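Local coordinates for protein pyruvate kinase (Pyrobaculum aerophilum, PDB 3QTG) that catalyses the last step of glycolysis, the transfer of phosphate from phosphoenolpyruvate to ADP that yields pyruvate and ATP, with the help of a divalent metal cation, at residues I36-L39 with D40-G44; R215-L218 with T219-G222; V274-S277 with L278-K282. One frame throughout, in Å; residues are numbered along the deposited sequence.

Interaction 1 (I36-L39 with D40-G44); sequences IKFL and DLVDG
Ile36 and Asp40 lie side by side where helix 32-39 ends, their side chains pointing the same way. The Asp40 backbone N gives a hydrogen bond to Ile36 O at 2.9 Å, nearly in line with the carbonyl (C=O...N angle 161°). The carboxylate of Asp40 folds back over the same turn. Its CG sits anti to its own carbonyl carbon (chi1 -82°), which brings OD2 to 3.8 Å from Ile36 CG2. That methyl branch of Ile36 is the one anti to its backbone N. Lys37 NZ is 4.5 Å from Asp40 OD2, a pair of opposite charges too far apart for a salt bridge. The firmer partner of the carboxylate is Tyr67 on helix 54-71, whose OH is hydrogen-bonded to OD1. An alanine at Asp40 would remove the carboxylate and would probably leave the Tyr67 hydroxyl without this mate and Lys37 without this nearby negative charge.

Beyond Asp40 the chain turns. Leu41 N bonds Phe38 O at 3.1 Å, coming from above the carbonyl plane. Leu41 CD1 lies against Lys37 O at 3.4 Å. Val42 N reaches Leu39 O in a weak bond of 3.3 Å. Val42 CG1 touches Phe38 O and approaches the Phe38 ring obliquely. The other Val42 methyl, CG2, meets Leu39 CD2 at 3.9 Å, the two side chains crossing at a slant. Arg73 also bonds Leu39 O and Val42 O, so the turn is gripped from outside. Phe38 and Leu41 pack on helix 331-343, while Val42 meets Ala21 of strand 18-22. This is a type I beta turn, Leu39 to Val42, leading from a helix into strand 44-48 of the TIM barrel.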
ATOM      1  N   ILE A  36     -18.997   9.434  45.698  1.00 59.46           N
ATOM      2  CA  ILE A  36     -17.568   9.281  45.409  1.00 58.84           C
ATOM      3  C   ILE A  36     -17.325   8.117  44.440  1.00 58.07           C
ATOM      4  O   ILE A  36     -16.644   8.278  43.425  1.00 57.94           O
ATOM      5  CB  ILE A  36     -16.721   9.086  46.702  1.00 59.37           C
ATOM      6  CG1 ILE A  36     -16.694  10.377  47.532  1.00 60.08           C
ATOM      7  CG2 ILE A  36     -15.304   8.628  46.357  1.00 58.43           C
ATOM      8  CD1 ILE A  36     -15.974  10.251  48.868  1.00 60.79           C
ATOM      9  N   LYS A  37     -17.891   6.953  44.760  1.00 57.56           N
ATOM     10  CA  LYS A  37     -17.712   5.750  43.949  1.00 56.66           C
ATOM     11  C   LYS A  37     -18.320   5.891  42.541  1.00 54.77           C
ATOM     12  O   LYS A  37     -17.884   5.222  41.611  1.00 54.34           O
ATOM     13  CB  LYS A  37     -18.261   4.511  44.679  1.00 57.49           C
ATOM     14  CG  LYS A  37     -17.404   4.047  45.864  1.00 59.78           C
ATOM     15  CD  LYS A  37     -16.037   3.481  45.422  1.00 62.50           C
ATOM     16  CE  LYS A  37     -15.155   3.020  46.618  1.00 62.99           C
ATOM     17  NZ  LYS A  37     -14.364   4.125  47.241  1.00 63.66           N
ATOM     18  N   PHE A  38     -19.312   6.772  42.414  1.00 53.01           N
ATOM     19  CA  PHE A  38     -19.973   7.076  41.140  1.00 51.01           C
ATOM     20  C   PHE A  38     -19.096   7.972  40.240  1.00 50.39           C
ATOM     21  O   PHE A  38     -18.897   7.683  39.043  1.00 49.78           O
ATOM     22  CB  PHE A  38     -21.328   7.744  41.416  1.00 49.89           C
ATOM     23  CG  PHE A  38     -22.110   8.083  40.181  1.00 48.03           C
ATOM     24  CD1 PHE A  38     -22.933   7.135  39.587  1.00 45.21           C
ATOM     25  CD2 PHE A  38     -22.039   9.353  39.624  1.00 46.74           C
ATOM     26  CE1 PHE A  38     -23.663   7.431  38.448  1.00 43.88           C
ATOM     27  CE2 PHE A  38     -22.767   9.663  38.482  1.00 46.37           C
ATOM     28  CZ  PHE A  38     -23.587   8.693  37.890  1.00 45.04           C
ATOM     29  N   LEU A  39     -18.565   9.044  40.830  1.00 49.77           N
ATOM     30  CA  LEU A  39     -17.742  10.009  40.112  1.00 49.01           C
ATOM     31  C   LEU A  39     -16.353   9.475  39.797  1.00 48.93           C
ATOM     32  O   LEU A  39     -15.705   9.942  38.855  1.00 49.05           O
ATOM     33  CB  LEU A  39     -17.670  11.337  40.879  1.00 49.07           C
ATOM     34  CG  LEU A  39     -19.016  12.072  40.978  1.00 48.24           C
ATOM     35  CD1 LEU A  39     -18.927  13.310  41.839  1.00 50.13           C
ATOM     36  CD2 LEU A  39     -19.566  12.428  39.593  1.00 47.17           C
ATOM     37  N   ASP A  40     -15.897   8.510  40.598  1.00 48.88           N
ATOM     38  CA  ASP A  40     -14.656   7.775  40.338  1.00 48.47           C
ATOM     39  C   ASP A  40     -14.725   7.004  39.023  1.00 47.12           C
ATOM     40  O   ASP A  40     -13.704   6.606  38.470  1.00 46.95           O
ATOM     41  CB  ASP A  40     -14.381   6.772  41.459  1.00 49.07           C
ATOM     42  CG  ASP A  40     -13.719   7.403  42.691  1.00 52.06           C
ATOM     43  OD1 ASP A  40     -13.398   8.626  42.704  1.00 51.97           O
ATOM     44  OD2 ASP A  40     -13.522   6.641  43.665  1.00 54.30           O
ATOM     45  N   LEU A  41     -15.939   6.782  38.545  1.00 46.04           N
ATOM     46  CA  LEU A  41     -16.160   5.962  37.371  1.00 45.15           C
ATOM     47  C   LEU A  41     -16.557   6.773  36.142  1.00 44.03           C
ATOM     48  O   LEU A  41     -16.901   6.191  35.108  1.00 44.25           O
ATOM     49  CB  LEU A  41     -17.198   4.858  37.664  1.00 45.09           C
ATOM     50  CG  LEU A  41     -16.673   3.684  38.501  1.00 45.62           C
ATOM     51  CD1 LEU A  41     -17.814   2.877  39.141  1.00 44.76           C
ATOM     52  CD2 LEU A  41     -15.762   2.769  37.682  1.00 44.82           C
ATOM     53  N   VAL A  42     -16.529   8.100  36.260  1.00 43.56           N
ATOM     54  CA  VAL A  42     -16.863   8.981  35.131  1.00 42.26           C
ATOM     55  C   VAL A  42     -15.715   9.930  34.796  1.00 41.49           C
ATOM     56  O   VAL A  42     -14.827  10.178  35.628  1.00 41.43           O
ATOM     57  CB  VAL A  42     -18.231   9.750  35.313  1.00 42.95           C
ATOM     58  CG1 VAL A  42     -19.301   8.814  35.815  1.00 42.61           C
ATOM     59  CG2 VAL A  42     -18.098  10.975  36.269  1.00 41.99           C
ATOM     60  N   ASP A  43     -15.722  10.423  33.558  1.00 40.38           N
ATOM     61  CA  ASP A  43     -14.742  11.403  33.103  1.00 39.91           C
ATOM     62  C   ASP A  43     -15.395  12.754  32.907  1.00 39.79           C
ATOM     63  O   ASP A  43     -14.714  13.765  32.726  1.00 39.92           O
ATOM     64  CB  ASP A  43     -14.066  10.938  31.806  1.00 38.98           C
ATOM     65  CG  ASP A  43     -13.413   9.569  31.949  1.00 39.64           C
ATOM     66  OD1 ASP A  43     -12.384   9.439  32.649  1.00 43.74           O
ATOM     67  OD2 ASP A  43     -13.928   8.603  31.372  1.00 40.31           O
ATOM     68  N   GLY A  44     -16.725  12.757  32.921  1.00 40.24           N
ATOM     69  CA  GLY A  44     -17.505  13.968  32.733  1.00 40.60           C
ATOM     70  C   GLY A  44     -18.946  13.768  33.127  1.00 40.68           C
ATOM     71  O   GLY A  44     -19.408  12.641  33.264  1.00 41.08           O
TER

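Interaction 2 (R215-L218 with T219-G222); sequences RSLL and TELG
A Schellman motif closes helix 208-220, the helix of the beta-alpha-beta unit that joins barrel strands 199-202 and 226-231. Gly222 takes the positive phi (81°) at its end, and Gly222 N bonds Thr219 O at 3.0 Å. On the last turn, Arg215 O accepts two hydrogen bonds from Thr219, one from N at 3.0 Å and one from OG1 at 2.9 Å. They arrive from opposite faces of the carbonyl plane. The hydroxyl gets there because OG1 stands beside the Thr219 backbone N (chi1 -58°). Glu220 N bonds Ser216 O at 2.8 Å, close to straight. Leu221 N makes weak bonds to Leu217 O and Leu218 O.

The side chains of Leu217 and Leu221 meet at a slant, CD1 to CD1 at 3.7 Å. Leu217 CD1 also touches Glu220 OE1 at 3.5 Å. Both leucines lean on Leu187 of helix 181-190. Leu218 is buried against Leu187 and Val227. Arg215 turns elsewhere, to a salt bridge with Asp248.

The chemistry is thus split. Thr219 ties its exposed side chain back to the helix backbone, and the leucines supply the apolar grip on the neighbouring helix.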
ATOM      1  N   ARG A 215     -22.958  30.250  19.399  1.00 53.68           N
ATOM      2  CA  ARG A 215     -21.592  30.688  19.681  1.00 54.30           C
ATOM      3  C   ARG A 215     -21.516  32.166  20.061  1.00 55.19           C
ATOM      4  O   ARG A 215     -20.858  32.514  21.046  1.00 55.44           O
ATOM      5  CB  ARG A 215     -20.634  30.355  18.535  1.00 53.88           C
ATOM      6  CG  ARG A 215     -20.032  28.972  18.638  1.00 52.82           C
ATOM      7  CD  ARG A 215     -18.637  28.905  17.999  1.00 54.21           C
ATOM      8  NE  ARG A 215     -18.143  27.521  17.927  1.00 53.05           N
ATOM      9  CZ  ARG A 215     -18.295  26.749  16.858  1.00 53.71           C
ATOM     10  NH1 ARG A 215     -18.905  27.231  15.776  1.00 56.53           N
ATOM     11  NH2 ARG A 215     -17.836  25.506  16.858  1.00 50.93           N
ATOM     12  N   SER A 216     -22.214  33.016  19.303  1.00 55.94           N
ATOM     13  CA  SER A 216     -22.277  34.469  19.571  1.00 56.93           C
ATOM     14  C   SER A 216     -22.976  34.772  20.883  1.00 57.10           C
ATOM     15  O   SER A 216     -22.530  35.630  21.633  1.00 58.04           O
ATOM     16  CB  SER A 216     -23.010  35.222  18.457  1.00 57.45           C
ATOM     17  OG  SER A 216     -22.678  34.725  17.184  1.00 58.66           O
ATOM     18  N   LEU A 217     -24.086  34.086  21.145  1.00 56.56           N
ATOM     19  CA  LEU A 217     -24.760  34.209  22.427  1.00 56.37           C
ATOM     20  C   LEU A 217     -23.862  33.825  23.615  1.00 56.31           C
ATOM     21  O   LEU A 217     -23.835  34.545  24.622  1.00 56.96           O
ATOM     22  CB  LEU A 217     -26.061  33.400  22.446  1.00 55.64           C
ATOM     23  CG  LEU A 217     -26.790  33.438  23.797  1.00 55.98           C
ATOM     24  CD1 LEU A 217     -27.290  34.858  24.113  1.00 56.73           C
ATOM     25  CD2 LEU A 217     -27.927  32.406  23.857  1.00 55.65           C
ATOM     26  N   LEU A 218     -23.145  32.701  23.499  1.00 55.56           N
ATOM     27  CA  LEU A 218     -22.265  32.217  24.570  1.00 55.31           C
ATOM     28  C   LEU A 218     -21.138  33.202  24.835  1.00 56.16           C
ATOM     29  O   LEU A 218     -20.785  33.458  25.988  1.00 56.48           O
ATOM     30  CB  LEU A 218     -21.699  30.822  24.254  1.00 54.75           C
ATOM     31  CG  LEU A 218     -22.674  29.628  24.280  1.00 53.71           C
ATOM     32  CD1 LEU A 218     -22.055  28.351  23.685  1.00 52.82           C
ATOM     33  CD2 LEU A 218     -23.197  29.369  25.692  1.00 53.11           C
ATOM     34  N   THR A 219     -20.596  33.761  23.757  1.00 56.80           N
ATOM     35  CA  THR A 219     -19.596  34.819  23.817  1.00 58.04           C
ATOM     36  C   THR A 219     -20.161  36.099  24.462  1.00 59.39           C
ATOM     37  O   THR A 219     -19.549  36.652  25.384  1.00 59.98           O
ATOM     38  CB  THR A 219     -19.032  35.105  22.418  1.00 58.15           C
ATOM     39  OG1 THR A 219     -18.459  33.897  21.900  1.00 58.04           O
ATOM     40  CG2 THR A 219     -17.945  36.196  22.462  1.00 58.48           C
ATOM     41  N   GLU A 220     -21.327  36.548  23.995  1.00 59.71           N
ATOM     42  CA  GLU A 220     -22.010  37.709  24.587  1.00 60.91           C
ATOM     43  C   GLU A 220     -22.150  37.573  26.111  1.00 60.32           C
ATOM     44  O   GLU A 220     -22.021  38.554  26.850  1.00 61.02           O
ATOM     45  CB  GLU A 220     -23.397  37.903  23.954  1.00 61.23           C
ATOM     46  CG  GLU A 220     -24.165  39.137  24.465  1.00 65.91           C
ATOM     47  CD  GLU A 220     -25.689  38.941  24.500  1.00 70.46           C
ATOM     48  OE1 GLU A 220     -26.225  38.153  23.687  1.00 71.71           O
ATOM     49  OE2 GLU A 220     -26.357  39.590  25.344  1.00 73.73           O
ATOM     50  N   LEU A 221     -22.394  36.347  26.567  1.00 58.80           N
ATOM     51  CA  LEU A 221     -22.712  36.081  27.969  1.00 57.76           C
ATOM     52  C   LEU A 221     -21.489  35.721  28.801  1.00 56.77           C
ATOM     53  O   LEU A 221     -21.603  35.429  29.990  1.00 56.67           O
ATOM     54  CB  LEU A 221     -23.782  34.991  28.071  1.00 57.20           C
ATOM     55  CG  LEU A 221     -25.187  35.396  27.637  1.00 57.82           C
ATOM     56  CD1 LEU A 221     -26.081  34.174  27.528  1.00 57.92           C
ATOM     57  CD2 LEU A 221     -25.787  36.446  28.599  1.00 58.43           C
ATOM     58  N   GLY A 222     -20.319  35.767  28.171  1.00 56.10           N
ATOM     59  CA  GLY A 222     -19.046  35.509  28.850  1.00 55.28           C
ATOM     60  C   GLY A 222     -18.681  34.044  29.059  1.00 53.86           C
ATOM     61  O   GLY A 222     -17.797  33.740  29.852  1.00 53.59           O
TER

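Interaction 3 (V274-S277 with L278-K282); sequences VHTS and LKYGK
Thr276 and Tyr280 run side by side, one helical turn apart. Thr276 CG2 meets the Tyr280 ring at its edge, in the ring plane, 3.9 Å from CD1. Thr276 O also lies at this edge, near the ring plane, 3.2 Å from Tyr280 CD1. Tyr280 CG is anti to its own carbonyl carbon (chi1 -71°), and this torsion turns the ring back along the helix. Val274 and Leu278 also lie side by side and point the same way, Val274 CG1 to Leu278 CD1 at 3.8 Å. Leu278 N bonds Val274 O at 3.0 Å, almost along the carbonyl.

The helix ends in a Schellman motif. Gly281 has positive phi, Gly281 N bonds Leu278 O, and Lys282 N bonds Ser277 O at 2.9 Å.

The Tyr280 hydroxyl bonds Glu241, which also forms a salt bridge with Lys279, while the hydroxyls of Thr276 and Ser277 bond back to Arg272 O and Ile273 O. Thr276 touches Leu240 and Val244 of helix 240-245, and His275 packs on Gln348 of the second subunit. Ser277 rests on Val250 of strand 249-253 and, with Val274, on Ile284 of strand 284-287, against the barrel wall.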
ATOM      1  N   VAL A 274     -20.199   8.949  12.834  1.00 33.65           N
ATOM      2  CA  VAL A 274     -18.904   8.631  13.453  1.00 33.82           C
ATOM      3  C   VAL A 274     -17.751   8.698  12.428  1.00 34.18           C
ATOM      4  O   VAL A 274     -16.761   9.375  12.673  1.00 33.91           O
ATOM      5  CB  VAL A 274     -18.915   7.260  14.173  1.00 33.48           C
ATOM      6  CG1 VAL A 274     -17.508   6.909  14.713  1.00 33.50           C
ATOM      7  CG2 VAL A 274     -19.935   7.260  15.325  1.00 34.32           C
ATOM      8  N   HIS A 275     -17.909   8.041  11.284  1.00 34.85           N
ATOM      9  CA  HIS A 275     -16.937   8.137  10.184  1.00 36.60           C
ATOM     10  C   HIS A 275     -16.664   9.597   9.755  1.00 36.39           C
ATOM     11  O   HIS A 275     -15.527  10.018   9.628  1.00 36.04           O
ATOM     12  CB  HIS A 275     -17.397   7.267   9.010  1.00 37.41           C
ATOM     13  CG  HIS A 275     -17.186   5.794   9.238  1.00 41.98           C
ATOM     14  ND1 HIS A 275     -16.912   5.261  10.487  1.00 42.73           N
ATOM     15  CD2 HIS A 275     -17.216   4.742   8.379  1.00 44.75           C
ATOM     16  CE1 HIS A 275     -16.780   3.949  10.382  1.00 46.62           C
ATOM     17  NE2 HIS A 275     -16.962   3.607   9.115  1.00 45.59           N
ATOM     18  N   THR A 276     -17.717  10.384   9.591  1.00 36.52           N
ATOM     19  CA  THR A 276     -17.567  11.778   9.215  1.00 35.96           C
ATOM     20  C   THR A 276     -16.833  12.632  10.249  1.00 35.78           C
ATOM     21  O   THR A 276     -15.963  13.444   9.881  1.00 36.01           O
ATOM     22  CB  THR A 276     -18.928  12.364   8.823  1.00 36.29           C
ATOM     23  OG1 THR A 276     -19.459  11.556   7.771  1.00 35.52           O
ATOM     24  CG2 THR A 276     -18.812  13.802   8.346  1.00 35.57           C
ATOM     25  N   SER A 277     -17.140  12.429  11.525  1.00 35.56           N
ATOM     26  CA  SER A 277     -16.481  13.181  12.594  1.00 36.92           C
ATOM     27  C   SER A 277     -14.998  12.855  12.701  1.00 36.84           C
ATOM     28  O   SER A 277     -14.205  13.761  12.868  1.00 37.06           O
ATOM     29  CB  SER A 277     -17.153  12.971  13.969  1.00 36.68           C
ATOM     30  OG  SER A 277     -18.522  13.313  13.927  1.00 38.91           O
ATOM     31  N   LEU A 278     -14.655  11.564  12.622  1.00 37.39           N
ATOM     32  CA  LEU A 278     -13.270  11.101  12.632  1.00 38.28           C
ATOM     33  C   LEU A 278     -12.487  11.653  11.449  1.00 38.86           C
ATOM     34  O   LEU A 278     -11.393  12.161  11.648  1.00 39.26           O
ATOM     35  CB  LEU A 278     -13.176   9.562  12.705  1.00 38.11           C
ATOM     36  CG  LEU A 278     -13.626   8.885  14.013  1.00 38.40           C
ATOM     37  CD1 LEU A 278     -13.824   7.395  13.843  1.00 37.80           C
ATOM     38  CD2 LEU A 278     -12.593   9.125  15.085  1.00 39.33           C
ATOM     39  N   LYS A 279     -13.064  11.574  10.245  1.00 38.94           N
ATOM     40  CA  LYS A 279     -12.486  12.170   9.028  1.00 39.61           C
ATOM     41  C   LYS A 279     -12.088  13.645   9.200  1.00 39.52           C
ATOM     42  O   LYS A 279     -11.025  14.056   8.741  1.00 38.89           O
ATOM     43  CB  LYS A 279     -13.460  12.035   7.839  1.00 39.38           C
ATOM     44  CG  LYS A 279     -12.988  12.681   6.498  1.00 40.62           C
ATOM     45  CD  LYS A 279     -13.879  12.270   5.288  1.00 42.16           C
ATOM     46  CE  LYS A 279     -15.183  13.081   5.243  1.00 45.87           C
ATOM     47  NZ  LYS A 279     -16.361  12.537   4.424  1.00 45.71           N
ATOM     48  N   TYR A 280     -12.958  14.425   9.845  1.00 39.70           N
ATOM     49  CA  TYR A 280     -12.741  15.858  10.043  1.00 40.20           C
ATOM     50  C   TYR A 280     -12.086  16.245  11.364  1.00 39.13           C
ATOM     51  O   TYR A 280     -11.945  17.432  11.645  1.00 38.99           O
ATOM     52  CB  TYR A 280     -14.048  16.650   9.829  1.00 41.92           C
ATOM     53  CG  TYR A 280     -14.466  16.695   8.371  1.00 44.39           C
ATOM     54  CD1 TYR A 280     -15.535  15.946   7.916  1.00 46.45           C
ATOM     55  CD2 TYR A 280     -13.751  17.462   7.442  1.00 46.42           C
ATOM     56  CE1 TYR A 280     -15.908  15.970   6.579  1.00 48.27           C
ATOM     57  CE2 TYR A 280     -14.108  17.490   6.103  1.00 47.44           C
ATOM     58  CZ  TYR A 280     -15.182  16.744   5.686  1.00 47.77           C
ATOM     59  OH  TYR A 280     -15.548  16.769   4.376  1.00 48.88           O
ATOM     60  N   GLY A 281     -11.674  15.248  12.152  1.00 38.09           N
ATOM     61  CA  GLY A 281     -10.912  15.484  13.390  1.00 37.15           C
ATOM     62  C   GLY A 281     -11.722  16.173  14.460  1.00 36.74           C
ATOM     63  O   GLY A 281     -11.182  16.952  15.247  1.00 37.55           O
ATOM     64  N   LYS A 282     -13.029  15.904  14.480  1.00 35.44           N
ATOM     65  CA  LYS A 282     -13.895  16.396  15.558  1.00 34.31           C
ATOM     66  C   LYS A 282     -14.109  15.301  16.587  1.00 33.03           C
ATOM     67  O   LYS A 282     -14.422  14.185  16.217  1.00 31.82           O
ATOM     68  CB  LYS A 282     -15.254  16.839  15.007  1.00 34.59           C
ATOM     69  CG  LYS A 282     -15.217  18.024  14.051  1.00 35.83           C
ATOM     70  CD  LYS A 282     -14.523  19.212  14.656  1.00 38.53           C
ATOM     71  CE  LYS A 282     -14.561  20.410  13.704  1.00 41.19           C
ATOM     72  NZ  LYS A 282     -13.744  21.521  14.241  1.00 40.07           N
TER

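All three interactions close helices of the same TIM barrel, but they do not touch one another. Interactions 2 and 3 come nearest, at about 6 Å between nearest atoms. Interactions 1 and 3 are partly buried; interaction 2 is a surface contact. Interactions 2 and 3 both end in a Schellman motif with a glycine of positive phi. Interaction 1 leaves its helix by a type I turn and after a short loop enters a barrel strand. The polar chemistry differs too. A carboxylate reaches the next helix in interaction 1, a threonine hydroxyl stays on its own helix in interaction 2, and in interaction 3 a lysine and a tyrosine share one glutamate. Only interaction 3 meets another subunit.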